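Local coordinates for cellulose binding protein (Clavibacter michiganensis, PDB 4JJO) that is an expansin-like part of a probable cellulase, likely binding cellulose and other wall polysaccharides in connection with loosening plant cell walls, at residues I139-W145 and L167-V171; R177-L181 and T194-Y199. All blocks are in the same frame, centred on the assembly; numbering follows the deposited sequence.

How the contacts relate
Both contacts lie in the C-terminal, immunoglobulin-like domain of the expansin and meet along one sheet, since strand 167-173 of contact 1 is the direct neighbour of strand 178-184 of contact 2. Val-169 O and Val-171 O probably accept hydrogen bonds from Leu-181 N (2.8 Å) and Val-179 N (2.9 Å), and Thr-168 CG2 packs on Val-180 CG1 at 3.6 Å. Contact 1, partly buried, is strand pairing inside the sheet, with apolar side chains on one face and a Lys-Trp pair on the other. Contact 2, at the surface, sets an edge strand, 178-184, against the C-terminal tail through side-chain packing and waters, without a direct hydrogen bond.

Contact 1: I139-W145 and L167-V171; sequences IQAGRQW and LTVKV
Strand 134-141 runs between strands 144-150 and 167-173 in the antiparallel sheet of the expansin C-terminal domain, and this contact covers the end where it turns back as a tight beta hairpin. Ala-141 to Gln-144 form a type II' turn, closed by Gln-144 N to Ala-141 O and Ala-141 N to Gln-144 O, both 3.0 Å; Gly-142 takes the positive phi (72°) of its first corner.

Backbone pairing with 167-171 is antiparallel but splayed, the short axes lying 125° apart. Ile-139 and Val-169 are a non-hydrogen-bonded pair (CA-CA 4.7 Å), and the CA atoms of Gln-140 and Thr-168 are 5.4 Å apart. Gln-140 N donates to Thr-168 O at 2.9 Å, an oxygen that Ile-139 CA also approaches at 3.5 Å. As the strands diverge, a water takes over, 3.0 Å from both Gln-140 O, to which it donates, and Thr-168 N.

Apolar packing occupies the face of Ile-139 and Val-169: Ile-139 (m, t) sets CG1 4.4 Å from Val-169 CG2 and CD1 4.3 Å from Leu-167 CD2, beside Leu-125 of strand 124-128.

On the other face, Trp-145 (chi1 m, chi2 95°) reaches past strand 134-141 to Lys-170, whose t, t, p, t chain lies over the indole. Lys-170 NZ is 3.6 Å from the centroid of the Trp-145 five-membered ring (cation-pi), Lys-170 CE 3.7 Å from that of its six-membered ring (CH-pi). Trp-145 CH2 meets Thr-168 CG2 at 3.9 Å. With one direct hydrogen bond here, the water and the cation-pi contact supplement the pairing, the latter tying 144-150 to 167-173.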
ATOM      1  N   ILE A 139      17.490  -6.581  -1.495  1.00 19.80           N
ATOM      2  CA  ILE A 139      18.582  -5.629  -1.330  1.00 20.33           C
ATOM      3  C   ILE A 139      19.876  -6.240  -1.854  1.00 21.70           C
ATOM      4  O   ILE A 139      20.157  -7.416  -1.621  1.00 21.77           O
ATOM      5  CB  ILE A 139      18.774  -5.225   0.142  1.00 22.06           C
ATOM      6  CG1 ILE A 139      17.544  -4.466   0.643  1.00 21.88           C
ATOM      7  CG2 ILE A 139      20.025  -4.368   0.297  1.00 22.98           C
ATOM      8  CD1 ILE A 139      17.629  -4.032   2.094  1.00 24.08           C
ATOM      9  N   GLN A 140      20.663  -5.438  -2.560  1.00 22.16           N
ATOM     10  CA  GLN A 140      21.888  -5.928  -3.175  1.00 24.65           C
ATOM     11  C   GLN A 140      22.937  -6.271  -2.127  1.00 25.32           C
ATOM     12  O   GLN A 140      23.164  -5.507  -1.188  1.00 24.86           O
ATOM     13  CB  GLN A 140      22.446  -4.896  -4.155  1.00 27.26           C
ATOM     14  CG  GLN A 140      23.528  -5.447  -5.071  1.00 31.91           C
ATOM     15  CD  GLN A 140      23.618  -4.694  -6.385  1.00 35.63           C
ATOM     16  OE1 GLN A 140      23.488  -3.470  -6.426  1.00 36.99           O
ATOM     17  NE2 GLN A 140      23.832  -5.426  -7.469  1.00 38.69           N
ATOM     18  N   ALA A 141      23.560  -7.433  -2.297  1.00 27.91           N
ATOM     19  CA  ALA A 141      24.629  -7.886  -1.418  1.00 30.15           C
ATOM     20  C   ALA A 141      25.792  -8.353  -2.278  1.00 33.20           C
ATOM     21  O   ALA A 141      25.837  -9.508  -2.698  1.00 33.93           O
ATOM     22  CB  ALA A 141      24.141  -9.013  -0.534  1.00 29.03           C
ATOM     23  N   GLY A 142      26.731  -7.448  -2.535  1.00 36.25           N
ATOM     24  CA  GLY A 142      27.794  -7.709  -3.487  1.00 40.82           C
ATOM     25  C   GLY A 142      27.210  -7.682  -4.885  1.00 40.68           C
ATOM     26  O   GLY A 142      26.775  -6.632  -5.361  1.00 40.34           O
ATOM     27  N   ARG A 143      27.194  -8.838  -5.540  1.00 41.72           N
ATOM     28  CA  ARG A 143      26.458  -8.984  -6.788  1.00 41.09           C
ATOM     29  C   ARG A 143      25.404 -10.082  -6.651  1.00 39.18           C
ATOM     30  O   ARG A 143      24.941 -10.648  -7.643  1.00 39.75           O
ATOM     31  CB  ARG A 143      27.403  -9.241  -7.966  1.00 44.96           C
ATOM     32  CG  ARG A 143      28.341 -10.425  -7.809  1.00 47.94           C
ATOM     33  CD  ARG A 143      29.112 -10.654  -9.102  1.00 51.57           C
ATOM     34  NE  ARG A 143      29.687 -11.996  -9.184  1.00 54.49           N
ATOM     35  CZ  ARG A 143      30.986 -12.283  -9.117  1.00 58.45           C
ATOM     36  NH1 ARG A 143      31.899 -11.330  -8.963  1.00 60.31           N
ATOM     37  NH2 ARG A 143      31.378 -13.545  -9.206  1.00 61.12           N
ATOM     38  N   GLN A 144      25.036 -10.374  -5.405  1.00 37.30           N
ATOM     39  CA  GLN A 144      23.889 -11.222  -5.106  1.00 35.11           C
ATOM     40  C   GLN A 144      22.728 -10.356  -4.644  1.00 30.18           C
ATOM     41  O   GLN A 144      22.827  -9.128  -4.627  1.00 29.21           O
ATOM     42  CB  GLN A 144      24.235 -12.232  -4.012  1.00 37.35           C
ATOM     43  CG  GLN A 144      24.625 -13.599  -4.535  1.00 41.79           C
ATOM     44  CD  GLN A 144      25.838 -13.552  -5.432  1.00 46.15           C
ATOM     45  OE1 GLN A 144      26.967 -13.410  -4.959  1.00 49.34           O
ATOM     46  NE2 GLN A 144      25.615 -13.672  -6.738  1.00 47.09           N
ATOM     47  N   TRP A 145      21.632 -11.002  -4.264  1.00 27.64           N
ATOM     48  CA  TRP A 145      20.463 -10.299  -3.755  1.00 24.57           C
ATOM     49  C   TRP A 145      19.936 -10.960  -2.489  1.00 22.75           C
ATOM     50  O   TRP A 145      19.734 -12.173  -2.446  1.00 23.62           O
ATOM     51  CB  TRP A 145      19.365 -10.264  -4.817  1.00 24.51           C
ATOM     52  CG  TRP A 145      19.743  -9.471  -6.017  1.00 27.31           C
ATOM     53  CD1 TRP A 145      20.284  -9.945  -7.177  1.00 30.54           C
ATOM     54  CD2 TRP A 145      19.618  -8.055  -6.180  1.00 26.72           C
ATOM     55  NE1 TRP A 145      20.502  -8.909  -8.055  1.00 31.71           N
ATOM     56  CE2 TRP A 145      20.101  -7.739  -7.465  1.00 29.36           C
ATOM     57  CE3 TRP A 145      19.145  -7.024  -5.364  1.00 24.35           C
ATOM     58  CZ2 TRP A 145      20.124  -6.435  -7.952  1.00 29.85           C
ATOM     59  CZ3 TRP A 145      19.168  -5.732  -5.850  1.00 24.94           C
ATOM     60  CH2 TRP A 145      19.653  -5.448  -7.129  1.00 27.70           C
ATOM     61  N   LEU A 167      22.267   1.766  -0.557  1.00 25.66           N
ATOM     62  CA  LEU A 167      21.466   0.580  -0.827  1.00 24.21           C
ATOM     63  C   LEU A 167      20.984   0.554  -2.269  1.00 23.58           C
ATOM     64  O   LEU A 167      20.601   1.583  -2.830  1.00 24.47           O
ATOM     65  CB  LEU A 167      20.248   0.522   0.098  1.00 23.81           C
ATOM     66  CG  LEU A 167      20.461   0.096   1.550  1.00 25.17           C
ATOM     67  CD1 LEU A 167      21.413   1.036   2.254  1.00 27.41           C
ATOM     68  CD2 LEU A 167      19.119   0.040   2.268  1.00 24.83           C
ATOM     69  N   THR A 168      21.010  -0.632  -2.863  1.00 21.78           N
ATOM     70  CA  THR A 168      20.349  -0.864  -4.138  1.00 21.19           C
ATOM     71  C   THR A 168      19.207  -1.840  -3.897  1.00 19.68           C
ATOM     72  O   THR A 168      19.418  -2.949  -3.402  1.00 20.03           O
ATOM     73  CB  THR A 168      21.308  -1.428  -5.200  1.00 22.79           C
ATOM     74  OG1 THR A 168      22.323  -0.461  -5.491  1.00 25.02           O
ATOM     75  CG2 THR A 168      20.551  -1.750  -6.479  1.00 22.29           C
ATOM     76  N   VAL A 169      17.995  -1.413  -4.230  1.00 17.91           N
ATOM     77  CA  VAL A 169      16.804  -2.197  -3.939  1.00 15.89           C
ATOM     78  C   VAL A 169      16.095  -2.609  -5.219  1.00 16.41           C
ATOM     79  O   VAL A 169      15.815  -1.777  -6.080  1.00 16.78           O
ATOM     80  CB  VAL A 169      15.817  -1.400  -3.065  1.00 14.94           C
ATOM     81  CG1 VAL A 169      14.559  -2.216  -2.803  1.00 14.51           C
ATOM     82  CG2 VAL A 169      16.475  -0.991  -1.759  1.00 15.89           C
ATOM     83  N   LYS A 170      15.807  -3.900  -5.334  1.00 16.45           N
ATOM     84  CA  LYS A 170      15.058  -4.412  -6.470  1.00 17.00           C
ATOM     85  C   LYS A 170      13.651  -4.794  -6.047  1.00 16.20           C
ATOM     86  O   LYS A 170      13.459  -5.622  -5.157  1.00 16.08           O
ATOM     87  CB  LYS A 170      15.752  -5.620  -7.087  1.00 19.16           C
ATOM     88  CG  LYS A 170      14.995  -6.193  -8.271  1.00 21.23           C
ATOM     89  CD  LYS A 170      15.929  -6.840  -9.270  1.00 25.35           C
ATOM     90  CE  LYS A 170      16.725  -7.967  -8.643  1.00 28.24           C
ATOM     91  NZ  LYS A 170      17.604  -8.625  -9.646  1.00 31.66           N
ATOM     92  N   VAL A 171      12.670  -4.183  -6.702  1.00 16.40           N
ATOM     93  CA  VAL A 171      11.270  -4.453  -6.422  1.00 14.43           C
ATOM     94  C   VAL A 171      10.602  -5.052  -7.657  1.00 14.89           C
ATOM     95  O   VAL A 171      10.609  -4.457  -8.736  1.00 15.43           O
ATOM     96  CB  VAL A 171      10.531  -3.173  -6.005  1.00 13.66           C
ATOM     97  CG1 VAL A 171       9.112  -3.496  -5.570  1.00 13.11           C
ATOM     98  CG2 VAL A 171      11.284  -2.472  -4.883  1.00 13.37           C
TER
HETATM   99  O   HOH W   1      22.807  -2.571  -1.379  1.00 23.97           O

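Contact 2: R177-L181 and T194-Y199; sequences RAVVL and TASRFY
In the immunoglobulin-like sandwich of the expansin C-terminal domain, the tail after strand 191-193 runs back along the edge strand 178-184. It makes backbone hydrogen bonds to Val-110 through Thr-194 and Ser-196 and packs Phe-198 on Val-171, so it joins both ends of the sheet. Segments 177-181 and 194-199 are nearly antiparallel (168° end to end), the CA atoms of Arg-177 and Phe-198, and of Val-179 and Ser-196, lying 6.6 Å apart and those of Leu-181 and Thr-194 7.3 Å. No direct hydrogen bond crosses between them.

Phe-198 (chi1 m, chi2 -83°) has the largest area buried by the other segment. Val-179 (m) places CG1 over the ring face, 4.0 Å from the centroid, and CG2 3.6 Å from Phe-198 CZ, while Arg-177 O meets the ring edge at CE1, 3.3 Å away. Leu-181 CD2 packs 3.4 Å from Ser-196 OG and 3.7 Å from Thr-194 OG1.

Salt bridges to Asp-104 and Asp-173 hold the Arg-177 guanidinium; Tyr-199 OH hydrogen-bonds to Pro-105 O. One water donates to Val-180 O at 3.0 Å and lies 2.6 Å from Ser-196 OG. Thr-194 OG1, also hydrogen-bonded to Val-110 O, completes an ST turn by accepting from Ser-196 N at 3.1 Å.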
ATOM      1  N   ARG A 177       7.272  -7.458 -13.376  1.00 19.84           N
ATOM      2  CA  ARG A 177       8.014  -6.263 -13.752  1.00 19.34           C
ATOM      3  C   ARG A 177       8.889  -5.811 -12.595  1.00 18.34           C
ATOM      4  O   ARG A 177       8.453  -5.802 -11.448  1.00 17.09           O
ATOM      5  CB  ARG A 177       7.046  -5.153 -14.150  1.00 18.75           C
ATOM      6  CG  ARG A 177       6.096  -5.557 -15.268  1.00 20.34           C
ATOM      7  CD  ARG A 177       5.107  -4.456 -15.605  1.00 20.20           C
ATOM      8  NE  ARG A 177       4.194  -4.193 -14.499  1.00 19.73           N
ATOM      9  CZ  ARG A 177       3.055  -3.518 -14.608  1.00 19.57           C
ATOM     10  NH1 ARG A 177       2.671  -3.028 -15.782  1.00 20.38           N
ATOM     11  NH2 ARG A 177       2.293  -3.336 -13.538  1.00 18.55           N
ATOM     12  N   ALA A 178      10.129  -5.442 -12.903  1.00 19.24           N
ATOM     13  CA  ALA A 178      11.089  -5.075 -11.870  1.00 19.23           C
ATOM     14  C   ALA A 178      11.621  -3.661 -12.043  1.00 19.22           C
ATOM     15  O   ALA A 178      11.829  -3.193 -13.165  1.00 20.62           O
ATOM     16  CB  ALA A 178      12.249  -6.062 -11.863  1.00 20.99           C
ATOM     17  N   VAL A 179      11.842  -2.990 -10.917  1.00 17.19           N
ATOM     18  CA  VAL A 179      12.584  -1.740 -10.898  1.00 18.38           C
ATOM     19  C   VAL A 179      13.788  -1.892  -9.981  1.00 18.86           C
ATOM     20  O   VAL A 179      13.692  -2.493  -8.910  1.00 18.32           O
ATOM     21  CB  VAL A 179      11.735  -0.547 -10.409  1.00 18.68           C
ATOM     22  CG1 VAL A 179      10.620  -0.243 -11.399  1.00 18.38           C
ATOM     23  CG2 VAL A 179      11.175  -0.805  -9.018  1.00 18.60           C
ATOM     24  N   VAL A 180      14.921  -1.355 -10.414  1.00 20.50           N
ATOM     25  CA  VAL A 180      16.128  -1.359  -9.600  1.00 20.99           C
ATOM     26  C   VAL A 180      16.419   0.065  -9.160  1.00 21.08           C
ATOM     27  O   VAL A 180      16.527   0.972  -9.988  1.00 21.13           O
ATOM     28  CB  VAL A 180      17.329  -1.931 -10.369  1.00 22.82           C
ATOM     29  CG1 VAL A 180      18.607  -1.776  -9.559  1.00 23.30           C
ATOM     30  CG2 VAL A 180      17.081  -3.394 -10.711  1.00 22.96           C
ATOM     31  N   LEU A 181      16.547   0.251  -7.851  1.00 19.82           N
ATOM     32  CA  LEU A 181      16.636   1.578  -7.260  1.00 20.56           C
ATOM     33  C   LEU A 181      17.974   1.780  -6.560  1.00 20.85           C
ATOM     34  O   LEU A 181      18.131   1.412  -5.396  1.00 20.10           O
ATOM     35  CB  LEU A 181      15.498   1.764  -6.254  1.00 19.79           C
ATOM     36  CG  LEU A 181      14.117   1.324  -6.750  1.00 20.30           C
ATOM     37  CD1 LEU A 181      13.126   1.278  -5.600  1.00 20.05           C
ATOM     38  CD2 LEU A 181      13.620   2.238  -7.855  1.00 21.30           C
ATOM     39  N   THR A 194      12.030   8.222  -6.035  1.00 16.13           N
ATOM     40  CA  THR A 194      12.889   7.855  -7.152  1.00 17.14           C
ATOM     41  C   THR A 194      12.255   8.261  -8.477  1.00 18.20           C
ATOM     42  O   THR A 194      11.136   8.771  -8.516  1.00 18.91           O
ATOM     43  CB  THR A 194      13.173   6.336  -7.198  1.00 17.97           C
ATOM     44  OG1 THR A 194      12.068   5.649  -7.805  1.00 17.80           O
ATOM     45  CG2 THR A 194      13.422   5.787  -5.802  1.00 18.20           C
ATOM     46  N   ALA A 195      12.984   8.025  -9.560  1.00 18.96           N
ATOM     47  CA  ALA A 195      12.503   8.344 -10.894  1.00 19.55           C
ATOM     48  C   ALA A 195      11.786   7.151 -11.519  1.00 18.39           C
ATOM     49  O   ALA A 195      11.225   7.257 -12.608  1.00 18.09           O
ATOM     50  CB  ALA A 195      13.665   8.762 -11.768  1.00 21.31           C
ATOM     51  N   SER A 196      11.800   6.021 -10.821  1.00 17.43           N
ATOM     52  CA  SER A 196      11.341   4.761 -11.398  1.00 18.39           C
ATOM     53  C   SER A 196       9.827   4.575 -11.361  1.00 17.73           C
ATOM     54  O   SER A 196       9.145   5.021 -10.437  1.00 17.78           O
ATOM     55  CB  SER A 196      12.024   3.584 -10.700  1.00 19.49           C
ATOM     56  OG  SER A 196      13.407   3.566 -11.002  1.00 20.43           O
ATOM     57  N   ARG A 197       9.325   3.904 -12.392  1.00 17.27           N
ATOM     58  CA  ARG A 197       7.916   3.553 -12.514  1.00 17.91           C
ATOM     59  C   ARG A 197       7.809   2.136 -13.059  1.00 17.40           C
ATOM     60  O   ARG A 197       8.662   1.699 -13.826  1.00 16.96           O
ATOM     61  CB  ARG A 197       7.206   4.503 -13.479  1.00 19.73           C
ATOM     62  CG  ARG A 197       6.928   5.890 -12.930  1.00 20.66           C
ATOM     63  CD  ARG A 197       6.237   6.752 -13.976  1.00 22.74           C
ATOM     64  NE  ARG A 197       6.069   8.132 -13.533  1.00 24.15           N
ATOM     65  CZ  ARG A 197       5.063   8.566 -12.780  1.00 25.45           C
ATOM     66  NH1 ARG A 197       4.119   7.730 -12.372  1.00 25.31           N
ATOM     67  NH2 ARG A 197       5.001   9.845 -12.431  1.00 27.22           N
ATOM     68  N   PHE A 198       6.760   1.422 -12.663  1.00 17.70           N
ATOM     69  CA  PHE A 198       6.493   0.095 -13.205  1.00 17.55           C
ATOM     70  C   PHE A 198       5.764   0.199 -14.538  1.00 19.16           C
ATOM     71  O   PHE A 198       5.771  -0.741 -15.329  1.00 20.06           O
ATOM     72  CB  PHE A 198       5.661  -0.729 -12.220  1.00 17.69           C
ATOM     73  CG  PHE A 198       6.441  -1.228 -11.041  1.00 17.37           C
ATOM     74  CD1 PHE A 198       7.195  -2.386 -11.136  1.00 16.75           C
ATOM     75  CD2 PHE A 198       6.423  -0.542  -9.842  1.00 18.11           C
ATOM     76  CE1 PHE A 198       7.916  -2.849 -10.056  1.00 15.78           C
ATOM     77  CE2 PHE A 198       7.144  -1.003  -8.756  1.00 17.53           C
ATOM     78  CZ  PHE A 198       7.889  -2.157  -8.865  1.00 16.48           C
ATOM     79  N   TYR A 199       5.137   1.349 -14.778  1.00 20.68           N
ATOM     80  CA  TYR A 199       4.381   1.587 -16.004  1.00 22.71           C
ATOM     81  C   TYR A 199       4.281   3.093 -16.252  1.00 24.03           C
ATOM     82  O   TYR A 199       4.393   3.884 -15.319  1.00 23.64           O
ATOM     83  CB  TYR A 199       2.988   0.964 -15.895  1.00 24.20           C
ATOM     84  CG  TYR A 199       2.294   1.267 -14.590  1.00 24.47           C
ATOM     85  CD1 TYR A 199       1.464   2.372 -14.465  1.00 26.36           C
ATOM     86  CD2 TYR A 199       2.467   0.448 -13.485  1.00 23.08           C
ATOM     87  CE1 TYR A 199       0.829   2.653 -13.276  1.00 26.85           C
ATOM     88  CE2 TYR A 199       1.838   0.722 -12.287  1.00 23.62           C
ATOM     89  CZ  TYR A 199       1.020   1.825 -12.189  1.00 25.50           C
ATOM     90  OH  TYR A 199       0.389   2.102 -11.001  1.00 26.27           O
TER
HETATM   91  O   HOH W   2       4.931  -1.635 -17.750  1.00 37.68           O
HETATM   92  O   HOH W   3      14.336   1.329 -11.963  1.00 35.69           O